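Local structure of putative malic enzyme ((S)-malate:NAD+ oxidoreductase (decarboxylating)) (Streptococcus pyogenes, 2A9F) at residues A[319-322]-A[323-327]; A[93-96]-A[97-101]; A[344-347]-A[348-352]; A[174-177]-A[178-181]; A[199-202]-A[203-207]. The protein is probably an NAD-dependent malic enzyme, which oxidises and decarboxylates (S)-malate with the aid of a bound divalent metal. One frame throughout, in Å; residues are numbered along the deposited sequence.

Contact 1: residues A[319-322]-A[323-327]; sequences INNV and LAFPG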
loop_
_atom_site.group_PDB
_atom_site.type_symbol
_atom_site.label_atom_id
_atom_site.label_comp_id
_atom_site.label_asym_id
_atom_site.label_seq_id
_atom_site.Cartn_x
_atom_site.Cartn_y
_atom_site.Cartn_z
ATOM N N ILE A 319 10.033 21.976 18.327
ATOM C CA ILE A 319 10.827 21.271 17.336
ATOM C C ILE A 319 9.957 20.128 16.865
ATOM O O ILE A 319 9.923 19.072 17.495
ATOM C CB ILE A 319 12.129 20.704 17.972
ATOM C CG1 ILE A 319 13.102 21.840 18.279
ATOM C CG2 ILE A 319 12.789 19.709 17.035
ATOM C CD1 ILE A 319 12.557 22.877 19.213
ATOM N N ASN A 320 9.241 20.328 15.767
ATOM C CA ASN A 320 8.371 19.259 15.287
ATOM C C ASN A 320 8.710 18.693 13.921
ATOM O O ASN A 320 9.055 19.417 12.980
ATOM C CB ASN A 320 6.904 19.699 15.316
ATOM C CG ASN A 320 6.662 20.972 14.532
ATOM O OD1 ASN A 320 7.268 22.010 14.807
ATOM N ND2 ASN A 320 5.768 20.901 13.553
ATOM N N ASN A 321 8.603 17.367 13.866
ATOM C CA ASN A 321 8.858 16.531 12.701
ATOM C C ASN A 321 8.357 17.107 11.391
ATOM O O ASN A 321 9.033 17.045 10.365
ATOM C CB ASN A 321 8.181 15.174 12.902
ATOM C CG ASN A 321 9.158 14.048 12.907
ATOM O OD1 ASN A 321 9.968 13.931 11.986
ATOM N ND2 ASN A 321 9.106 13.202 13.945
ATOM N N VAL A 322 7.158 17.655 11.445
ATOM C CA VAL A 322 6.493 18.196 10.280
ATOM C C VAL A 322 7.336 19.006 9.292
ATOM O O VAL A 322 7.230 18.806 8.088
ATOM C CB VAL A 322 5.279 18.986 10.731
ATOM C CG1 VAL A 322 4.487 19.412 9.549
ATOM C CG2 VAL A 322 4.431 18.115 11.636
ATOM N N LEU A 323 8.182 19.898 9.792
ATOM C CA LEU A 323 9.040 20.719 8.929
ATOM C C LEU A 323 10.127 19.929 8.206
ATOM O O LEU A 323 10.930 20.516 7.488
ATOM C CB LEU A 323 9.741 21.790 9.757
ATOM C CG LEU A 323 8.831 22.668 10.594
ATOM C CD1 LEU A 323 9.644 23.348 11.675
ATOM C CD2 LEU A 323 8.147 23.672 9.688
ATOM N N ALA A 324 10.170 18.611 8.393
ATOM C CA ALA A 324 11.217 17.833 7.756
ATOM C C ALA A 324 10.822 16.684 6.841
ATOM O O ALA A 324 11.286 16.624 5.707
ATOM C CB ALA A 324 12.203 17.325 8.816
ATOM N N PHE A 325 9.982 15.764 7.304
ATOM C CA PHE A 325 9.660 14.625 6.446
ATOM C C PHE A 325 9.010 14.918 5.104
ATOM O O PHE A 325 9.165 14.149 4.160
ATOM C CB PHE A 325 8.876 13.544 7.220
ATOM C CG PHE A 325 7.505 13.953 7.674
ATOM C CD1 PHE A 325 6.418 13.890 6.797
ATOM C CD2 PHE A 325 7.280 14.315 9.002
ATOM C CE1 PHE A 325 5.126 14.175 7.251
ATOM C CE2 PHE A 325 6.000 14.599 9.462
ATOM C CZ PHE A 325 4.920 14.528 8.590
ATOM N N PRO A 326 8.279 16.028 4.989
ATOM C CA PRO A 326 7.686 16.267 3.677
ATOM C C PRO A 326 8.754 16.620 2.641
ATOM O O PRO A 326 8.919 15.924 1.639
ATOM C CB PRO A 326 6.725 17.422 3.938
ATOM C CG PRO A 326 6.292 17.181 5.326
ATOM C CD PRO A 326 7.588 16.815 6.019
ATOM N N GLY A 327 9.485 17.694 2.905
ATOM C CA GLY A 327 10.520 18.145 1.981
ATOM C C GLY A 327 11.604 17.146 1.620
ATOM O O GLY A 327 12.017 17.067 0.455
#
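N321 and F325 meet across the turn that leads into helix 325-335, in the NAD-binding domain of the malic enzyme fold. N321 to L323 form a short 3-10 turn, and A324 is the N-cap residue of the helix that follows.

The polar links are all backbone. N321 O serves two donors. A324 N binds it at 2.8 Å, tilted 31° from the carbonyl plane, and F325 N adds a weak bond of 3.5 Å from N to that same N321 O. L323 N gives another weak bond to N320 O. P326 has no N-H to offer, which suits its place in the first turn of a helix.

N320 is predicted to bind (S)-malate, and the N321 side chain comes within about 5 Å of the bound magnesium ion at its nearest atom.

The apolar links centre on the F325 ring. Its CG sits between the backbone N and the carbonyl carbon (chi1 66°), which brings the ring back against the preceding turn. The N321 and F325 side chains cross at about a right angle, with N321 CB 4.1 Å from both F325 CD2 and F325 CE2. The ring also packs on K95, the predicted proton acceptor, and meets the F99 ring obliquely. F325 CE2 lies 3.7 Å from V322 CA and 4.4 Å from V322 CG2.

Contact 2: residues A[93-96]-A[97-101]; sequences EGKA and ALFKA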
loop_
_atom_site.group_PDB
_atom_site.type_symbol
_atom_site.label_atom_id
_atom_site.label_comp_id
_atom_site.label_asym_id
_atom_site.label_seq_id
_atom_site.Cartn_x
_atom_site.Cartn_y
_atom_site.Cartn_z
ATOM N N GLU A 93 -2.310 7.042 8.562
ATOM C CA GLU A 93 -2.953 7.682 7.443
ATOM C C GLU A 93 -3.003 9.192 7.678
ATOM O O GLU A 93 -3.090 9.975 6.732
ATOM C CB GLU A 93 -4.327 7.063 7.162
ATOM C CG GLU A 93 -5.320 7.062 8.273
ATOM C CD GLU A 93 -6.497 6.134 7.952
ATOM O OE1 GLU A 93 -6.298 4.897 7.918
ATOM O OE2 GLU A 93 -7.617 6.645 7.724
ATOM N N GLY A 94 -2.906 9.598 8.939
ATOM C CA GLY A 94 -2.888 11.019 9.228
ATOM C C GLY A 94 -1.545 11.518 8.729
ATOM O O GLY A 94 -1.420 12.561 8.080
ATOM N N LYS A 95 -0.527 10.727 9.025
ATOM C CA LYS A 95 0.822 11.037 8.615
ATOM C C LYS A 95 0.882 11.131 7.091
ATOM O O LYS A 95 1.555 12.008 6.548
ATOM C CB LYS A 95 1.773 9.947 9.110
ATOM C CG LYS A 95 3.250 10.310 9.012
ATOM C CD LYS A 95 3.658 11.268 10.116
ATOM C CE LYS A 95 5.174 11.329 10.267
ATOM N NZ LYS A 95 5.518 11.882 11.612
ATOM N N ALA A 96 0.182 10.226 6.410
ATOM C CA ALA A 96 0.164 10.216 4.952
ATOM C C ALA A 96 -0.602 11.404 4.383
ATOM O O ALA A 96 -0.306 11.875 3.277
ATOM C CB ALA A 96 -0.431 8.904 4.421
ATOM N N ALA A 97 -1.583 11.903 5.117
ATOM C CA ALA A 97 -2.328 13.049 4.603
ATOM C C ALA A 97 -1.426 14.295 4.638
ATOM O O ALA A 97 -1.616 15.237 3.844
ATOM C CB ALA A 97 -3.600 13.281 5.417
ATOM N N LEU A 98 -0.442 14.295 5.541
ATOM C CA LEU A 98 0.474 15.412 5.632
ATOM C C LEU A 98 1.420 15.362 4.455
ATOM O O LEU A 98 1.709 16.392 3.833
ATOM C CB LEU A 98 1.263 15.368 6.935
ATOM C CG LEU A 98 0.389 15.460 8.193
ATOM C CD1 LEU A 98 1.276 15.584 9.406
ATOM C CD2 LEU A 98 -0.558 16.654 8.107
ATOM N N PHE A 99 1.888 14.155 4.144
ATOM C CA PHE A 99 2.812 13.934 3.035
ATOM C C PHE A 99 2.251 14.558 1.760
ATOM O O PHE A 99 2.981 15.116 0.943
ATOM C CB PHE A 99 2.998 12.438 2.801
ATOM C CG PHE A 99 4.256 11.867 3.386
ATOM C CD1 PHE A 99 4.209 11.074 4.528
ATOM C CD2 PHE A 99 5.485 12.105 2.785
ATOM C CE1 PHE A 99 5.378 10.522 5.069
ATOM C CE2 PHE A 99 6.658 11.565 3.314
ATOM C CZ PHE A 99 6.604 10.767 4.466
ATOM N N LYS A 100 0.940 14.453 1.595
ATOM C CA LYS A 100 0.295 14.996 0.426
ATOM C C LYS A 100 -0.007 16.480 0.565
ATOM O O LYS A 100 0.193 17.235 -0.381
ATOM C CB LYS A 100 -1.010 14.246 0.129
ATOM C CG LYS A 100 -1.617 14.593 -1.239
ATOM C CD LYS A 100 -0.660 14.170 -2.365
ATOM C CE LYS A 100 -1.201 14.469 -3.764
ATOM N NZ LYS A 100 -2.472 13.764 -4.092
ATOM N N ALA A 101 -0.491 16.905 1.728
ATOM C CA ALA A 101 -0.839 18.314 1.920
ATOM C C ALA A 101 0.350 19.305 1.928
ATOM O O ALA A 101 0.294 20.360 1.302
ATOM C CB ALA A 101 -1.665 18.466 3.189
#
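F99 packs on K95 and L98 on G94, one turn back in helix 85-102, and this is the tight part of the contact. F99 CD1 comes to 3.5 Å from K95 O, at an oblique angle to the ring, while A96 CA lies at the ring edge. L98 CG lies beside the backbone N, anti to the carbonyl carbon (chi1 -61°), and rests 3.4 Å from G94 O. A97 CB sits 3.5 Å from the same G94 O.

The backbone bonds are those of an alpha helix. A97 N binds E93 O at 2.9 Å, L98 N binds G94 O, and F99 N binds K95 O. The next bond, K100 N to A96 O, is weak.

The looser side is at K100 and A101. A101 is exposed, and K100 barely touches the preceding turn. The bent K100 chain leads away to the second subunit, where NZ forms a salt bridge with E23 and a hydrogen bond with V24 O of that subunit.

K95, the predicted proton acceptor, makes a salt bridge through NZ to D162. The helix joins strands 67-72 and 106-111 as a beta-alpha-beta unit. A96 and F99 pack on A107 of strand 106-111, A97 packs on L22 of strand 22-26, and F99 meets F329 of helix 325-335 edge-to-face.

Contact 3: residues A[344-347]-A[348-352]; sequences MQIA and AAKGI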
loop_
_atom_site.group_PDB
_atom_site.type_symbol
_atom_site.label_atom_id
_atom_site.label_comp_id
_atom_site.label_asym_id
_atom_site.label_seq_id
_atom_site.Cartn_x
_atom_site.Cartn_y
_atom_site.Cartn_z
ATOM N N MET A 344 22.356 15.091 2.898
ATOM C CA MET A 344 20.994 15.412 2.459
ATOM C C MET A 344 20.154 15.875 3.651
ATOM O O MET A 344 19.334 16.790 3.530
ATOM C CB MET A 344 20.331 14.184 1.809
ATOM C CG MET A 344 20.699 13.960 0.337
ATOM S SD MET A 344 20.265 12.335 -0.295
ATOM C CE MET A 344 18.509 12.351 -0.097
ATOM N N GLN A 345 20.358 15.244 4.805
ATOM C CA GLN A 345 19.623 15.607 6.010
ATOM C C GLN A 345 20.036 16.974 6.547
ATOM O O GLN A 345 19.189 17.714 7.066
ATOM C CB GLN A 345 19.814 14.539 7.081
ATOM C CG GLN A 345 19.299 13.184 6.649
ATOM C CD GLN A 345 19.523 12.114 7.681
ATOM O OE1 GLN A 345 19.252 12.306 8.870
ATOM N NE2 GLN A 345 20.007 10.964 7.234
ATOM N N ILE A 346 21.323 17.320 6.428
ATOM C CA ILE A 346 21.793 18.626 6.903
ATOM C C ILE A 346 21.260 19.655 5.916
ATOM O O ILE A 346 20.875 20.775 6.291
ATOM C CB ILE A 346 23.349 18.713 6.965
ATOM C CG1 ILE A 346 23.886 17.762 8.041
ATOM C CG2 ILE A 346 23.794 20.138 7.311
ATOM C CD1 ILE A 346 25.400 17.742 8.137
ATOM N N ALA A 347 21.229 19.252 4.649
ATOM C CA ALA A 347 20.717 20.105 3.584
ATOM C C ALA A 347 19.323 20.539 4.015
ATOM O O ALA A 347 18.994 21.728 3.993
ATOM C CB ALA A 347 20.652 19.331 2.280
ATOM N N ALA A 348 18.519 19.568 4.440
ATOM C CA ALA A 348 17.163 19.842 4.893
ATOM C C ALA A 348 17.168 20.838 6.044
ATOM O O ALA A 348 16.319 21.724 6.111
ATOM C CB ALA A 348 16.479 18.545 5.324
ATOM N N ALA A 349 18.133 20.698 6.945
ATOM C CA ALA A 349 18.229 21.587 8.099
ATOM C C ALA A 349 18.503 23.034 7.722
ATOM O O ALA A 349 17.960 23.949 8.336
ATOM C CB ALA A 349 19.303 21.093 9.051
ATOM N N LYS A 350 19.353 23.250 6.727
ATOM C CA LYS A 350 19.646 24.619 6.305
ATOM C C LYS A 350 18.411 25.218 5.646
ATOM O O LYS A 350 18.028 26.347 5.950
ATOM C CB LYS A 350 20.831 24.646 5.338
ATOM C CG LYS A 350 22.189 24.512 6.016
ATOM C CD LYS A 350 23.291 24.281 4.986
ATOM C CE LYS A 350 24.658 24.163 5.654
ATOM N NZ LYS A 350 25.729 23.836 4.677
ATOM N N GLY A 351 17.793 24.439 4.757
ATOM C CA GLY A 351 16.586 24.876 4.070
ATOM C C GLY A 351 15.581 25.325 5.105
ATOM O O GLY A 351 15.070 26.448 5.060
ATOM N N ILE A 352 15.302 24.451 6.060
ATOM C CA ILE A 352 14.374 24.795 7.121
ATOM C C ILE A 352 14.846 26.106 7.753
ATOM O O ILE A 352 14.046 27.011 8.013
ATOM C CB ILE A 352 14.333 23.683 8.203
ATOM C CG1 ILE A 352 13.612 22.456 7.661
ATOM C CG2 ILE A 352 13.662 24.193 9.468
ATOM C CD1 ILE A 352 13.217 21.465 8.747
#
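Helix 342-354 of the NAD-binding domain holds this contact, in which A347 and I346 meet K350 and G351 one turn on. Two carbonyls point almost straight at their donors: K350 N binds I346 O at 2.9 Å, and G351 N binds A347 O at 3.1 Å with an N-H...O angle of 175°. A348 N to M344 O and A349 N to Q345 O continue the helical pattern, each donor tilted 29° from the carbonyl plane. K350 N also reaches A347 O weakly.

A347, A348, A349 and G351 put little or no side chain on this part of the helix. A348 CB lies 3.3 Å from Q345 O, and A349 CB lies 3.2 Å from I346 O. K350 turns its CG beside the backbone N (chi1 -78°). The rest of its chain runs extended, with K350 CE 4.4 Å from I346 CG2, and the residue is exposed.

The alanines face other helices. A348 packs on I169 of helix 162-180 and on V375 of helix 373-379, which A347 also meets through I378. I346 touches A209 and A210 of helix 198-210. Q345 NE2 bonds T341 O, just before the helix. The whole is a regular alpha-helical turn, largely buried among other helices of a Rossmann-type domain and away from the annotated sites.

Contact 4: residues A[174-177]-A[178-181]; sequences AIFN and SLKL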
loop_
_atom_site.group_PDB
_atom_site.type_symbol
_atom_site.label_atom_id
_atom_site.label_comp_id
_atom_site.label_asym_id
_atom_site.label_seq_id
_atom_site.Cartn_x
_atom_site.Cartn_y
_atom_site.Cartn_z
ATOM N N ALA A 174 17.295 24.255 14.171
ATOM C CA ALA A 174 17.024 25.155 15.279
ATOM C C ALA A 174 18.305 25.737 15.876
ATOM O O ALA A 174 18.271 26.773 16.534
ATOM C CB ALA A 174 16.228 24.437 16.351
ATOM N N ILE A 175 19.442 25.081 15.670
ATOM C CA ILE A 175 20.657 25.651 16.224
ATOM C C ILE A 175 21.275 26.575 15.177
ATOM O O ILE A 175 21.767 27.638 15.522
ATOM C CB ILE A 175 21.702 24.573 16.710
ATOM C CG1 ILE A 175 22.694 24.238 15.608
ATOM C CG2 ILE A 175 21.002 23.311 17.191
ATOM C CD1 ILE A 175 23.901 23.498 16.130
ATOM N N PHE A 176 21.244 26.185 13.907
ATOM C CA PHE A 176 21.793 27.048 12.864
ATOM C C PHE A 176 21.240 28.455 13.117
ATOM O O PHE A 176 21.961 29.462 13.046
ATOM C CB PHE A 176 21.352 26.578 11.483
ATOM C CG PHE A 176 22.067 25.362 10.994
ATOM C CD1 PHE A 176 21.402 24.426 10.205
ATOM C CD2 PHE A 176 23.410 25.156 11.293
ATOM C CE1 PHE A 176 22.061 23.298 9.718
ATOM C CE2 PHE A 176 24.084 24.029 10.813
ATOM C CZ PHE A 176 23.408 23.098 10.025
ATOM N N ASN A 177 19.951 28.508 13.427
ATOM C CA ASN A 177 19.314 29.777 13.704
ATOM C C ASN A 177 19.693 30.278 15.082
ATOM O O ASN A 177 19.681 31.477 15.341
ATOM C CB ASN A 177 17.798 29.649 13.571
ATOM C CG ASN A 177 17.335 29.831 12.147
ATOM O OD1 ASN A 177 18.135 30.152 11.264
ATOM N ND2 ASN A 177 16.046 29.633 11.909
ATOM N N SER A 178 20.027 29.357 15.974
ATOM C CA SER A 178 20.436 29.755 17.305
ATOM C C SER A 178 21.834 30.353 17.260
ATOM O O SER A 178 22.123 31.298 17.980
ATOM C CB SER A 178 20.384 28.567 18.254
ATOM O OG SER A 178 19.079 28.469 18.791
ATOM N N LEU A 179 22.690 29.807 16.404
ATOM C CA LEU A 179 24.051 30.299 16.242
ATOM C C LEU A 179 23.974 31.786 15.918
ATOM O O LEU A 179 24.554 32.626 16.614
ATOM C CB LEU A 179 24.739 29.566 15.090
ATOM C CG LEU A 179 24.800 28.036 15.156
ATOM C CD1 LEU A 179 25.531 27.493 13.941
ATOM C CD2 LEU A 179 25.519 27.610 16.431
ATOM N N LYS A 180 23.228 32.093 14.857
ATOM C CA LYS A 180 23.027 33.458 14.378
ATOM C C LYS A 180 22.790 34.528 15.445
ATOM O O LYS A 180 23.546 35.503 15.520
ATOM C CB LYS A 180 21.861 33.493 13.390
ATOM C CG LYS A 180 22.125 32.792 12.081
ATOM C CD LYS A 180 23.263 33.447 11.317
ATOM C CE LYS A 180 23.337 32.920 9.888
ATOM N NZ LYS A 180 22.107 33.243 9.084
ATOM N N LEU A 181 21.745 34.358 16.257
ATOM C CA LEU A 181 21.423 35.354 17.275
ATOM C C LEU A 181 22.265 35.287 18.536
ATOM O O LEU A 181 21.844 35.740 19.599
ATOM C CB LEU A 181 19.932 35.303 17.638
ATOM C CG LEU A 181 19.304 34.103 18.344
ATOM C CD1 LEU A 181 17.786 34.306 18.472
ATOM C CD2 LEU A 181 19.603 32.852 17.559
#
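A174 O is gripped twice by S178. S178 OG donates to it at 2.9 Å, tilted 17° from the carbonyl plane, and S178 N adds a weak bond of 3.2 Å to the same A174 O. The hydroxyl lies beside its backbone N (chi1 -87°), which turns it back toward the preceding turn. This is the familiar bond of a serine to the carbonyl four residues earlier in a helix. It satisfies a polar group in a buried place, for S178 also packs on V284, F286 and I307.

The I175 carbonyl points almost straight at L179 N (C=O...N 176°). The modelled length of that bond is unusually short, so its exact value is doubtful. K180 N reaches F176 O only weakly.

All of this lies in the last turns of helix 162-180, which packs on the parallel strands 284-287 and 307-310 of the Rossmann-type sheet. L181 is the first residue to leave helical geometry.

The apolar side is formed by I175, F176 and L179. F176 and L179 lie side by side and point the same way. L179 CD1 touches the F176 ring at its edge, near the ring plane, 4.1 Å from F176 CD2. I175 CG1 is 4.4 Å from L179 CG. All three side chains also meet L186 in the loop beyond.

K180 is exposed; its CG lies 3.5 Å from F176 O, and from there the bent chain leads away. N177 turns elsewhere: its ND2 bonds T363 O, and the residue packs on V356 and A353.

Contact 5: residues A[199-202]-A[203-207]; sequences AGLS and ITRKL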
loop_
_atom_site.group_PDB
_atom_site.type_symbol
_atom_site.label_atom_id
_atom_site.label_comp_id
_atom_site.label_asym_id
_atom_site.label_seq_id
_atom_site.Cartn_x
_atom_site.Cartn_y
_atom_site.Cartn_z
ATOM N N ALA A 199 20.264 7.260 19.052
ATOM C CA ALA A 199 19.676 8.549 18.706
ATOM C C ALA A 199 20.651 9.667 19.046
ATOM O O ALA A 199 21.009 10.471 18.194
ATOM C CB ALA A 199 18.375 8.748 19.475
ATOM N N GLY A 200 21.067 9.722 20.304
ATOM C CA GLY A 200 22.009 10.745 20.713
ATOM C C GLY A 200 23.263 10.656 19.863
ATOM O O GLY A 200 23.857 11.670 19.513
ATOM N N LEU A 201 23.671 9.440 19.528
ATOM C CA LEU A 201 24.852 9.252 18.712
ATOM C C LEU A 201 24.652 9.805 17.306
ATOM O O LEU A 201 25.548 10.456 16.755
ATOM C CB LEU A 201 25.216 7.771 18.645
ATOM C CG LEU A 201 26.194 7.210 19.691
ATOM C CD1 LEU A 201 25.944 7.780 21.079
ATOM C CD2 LEU A 201 26.047 5.694 19.701
ATOM N N SER A 202 23.482 9.559 16.717
ATOM C CA SER A 202 23.222 10.057 15.374
ATOM C C SER A 202 23.339 11.571 15.383
ATOM O O SER A 202 24.161 12.126 14.652
ATOM C CB SER A 202 21.837 9.614 14.869
ATOM O OG SER A 202 20.791 10.064 15.703
ATOM N N ILE A 203 22.540 12.234 16.220
ATOM C CA ILE A 203 22.595 13.692 16.307
ATOM C C ILE A 203 24.057 14.142 16.346
ATOM O O ILE A 203 24.456 15.082 15.651
ATOM C CB ILE A 203 21.883 14.239 17.586
ATOM C CG1 ILE A 203 20.367 14.293 17.379
ATOM C CG2 ILE A 203 22.376 15.660 17.898
ATOM C CD1 ILE A 203 19.688 12.935 17.210
ATOM N N THR A 204 24.847 13.448 17.157
ATOM C CA THR A 204 26.255 13.768 17.308
ATOM C C THR A 204 26.991 13.638 15.975
ATOM O O THR A 204 27.742 14.544 15.597
ATOM C CB THR A 204 26.921 12.873 18.400
ATOM O OG1 THR A 204 26.201 13.020 19.632
ATOM C CG2 THR A 204 28.380 13.284 18.632
ATOM N N ARG A 205 26.783 12.535 15.258
ATOM C CA ARG A 205 27.449 12.381 13.964
ATOM C C ARG A 205 27.029 13.534 13.067
ATOM O O ARG A 205 27.858 14.156 12.395
ATOM C CB ARG A 205 27.075 11.067 13.281
ATOM C CG ARG A 205 27.840 9.855 13.762
ATOM C CD ARG A 205 27.611 9.643 15.234
ATOM N NE ARG A 205 28.092 8.342 15.688
ATOM C CZ ARG A 205 27.477 7.190 15.437
ATOM N NH1 ARG A 205 26.348 7.173 14.731
ATOM N NH2 ARG A 205 27.992 6.059 15.901
ATOM N N LYS A 206 25.732 13.820 13.064
ATOM C CA LYS A 206 25.210 14.909 12.258
ATOM C C LYS A 206 25.892 16.216 12.619
ATOM O O LYS A 206 26.371 16.926 11.734
ATOM C CB LYS A 206 23.696 15.027 12.433
ATOM C CG LYS A 206 22.934 13.926 11.724
ATOM C CD LYS A 206 21.449 13.996 12.021
ATOM C CE LYS A 206 20.748 12.798 11.420
ATOM N NZ LYS A 206 21.379 11.521 11.872
ATOM N N LEU A 207 25.945 16.536 13.909
ATOM C CA LEU A 207 26.607 17.767 14.347
ATOM C C LEU A 207 28.049 17.895 13.830
ATOM O O LEU A 207 28.448 18.933 13.313
ATOM C CB LEU A 207 26.632 17.841 15.861
ATOM C CG LEU A 207 25.460 18.534 16.523
ATOM C CD1 LEU A 207 25.615 18.411 18.028
ATOM C CD2 LEU A 207 25.420 19.995 16.099
#
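L201 CB covers one face of the R205 guanidinium, 4.0 Å above its plane and over its centre. S202 N approaches the group obliquely. The R205 chain bends at chi2 (60°), which folds the flat group back alongside the preceding turn of the helix. R205 CD is modelled too close to L201 O, so the exact placing of the chain is doubtful. R205 itself is exposed.

The contact belongs to helix 198-210, the helix that follows the first strand of a Rossmann-type beta-alpha-beta unit with strands 190-194 and 214-219. G200 fits the last glycine of a GxGxxG pattern, consistent with dinucleotide binding in this family.

Two carbonyls here each take two bonds. G200 O accepts T204 OG1 at 2.7 Å and T204 N at 3.1 Å, from opposite faces of its plane. A199 O accepts I203 N at 3.1 Å, and also S202 OG. In this way the hydroxyls of S202 and T204 are both tied to the first turn. The T204 side chain also packs on V193, V215 and V217 of the two strands. K206 N binds S202 O at 2.8 Å, nearly straight along the carbonyl.

I203 faces helix 162-180, where it meets A168. K206 also touches that helix, at H165. Its chain runs extended and then bends at chi4, which brings K206 NZ to 3.6 Å from S202 CB.

The five contacts follow one another along the chain in series, and none nests in or crosses another. Each lies within one unbroken run, so none closes a loop. Contact 2 comes first, in the N-terminal domain of the malic enzyme. Contacts 4 and 5 follow on helices 162-180 and 198-210 and touch through I175 and L207. Contact 1 comes next and ties the two domains together by resting on contact 2. Contact 3 comes last and joins the others in the NAD-binding domain: I352 meets L323 of contact 1, A349 meets F176 of contact 4, and Q345 meets K206 of contact 5. Contacts 2 and 5 lie on opposite sides of the chain's centre.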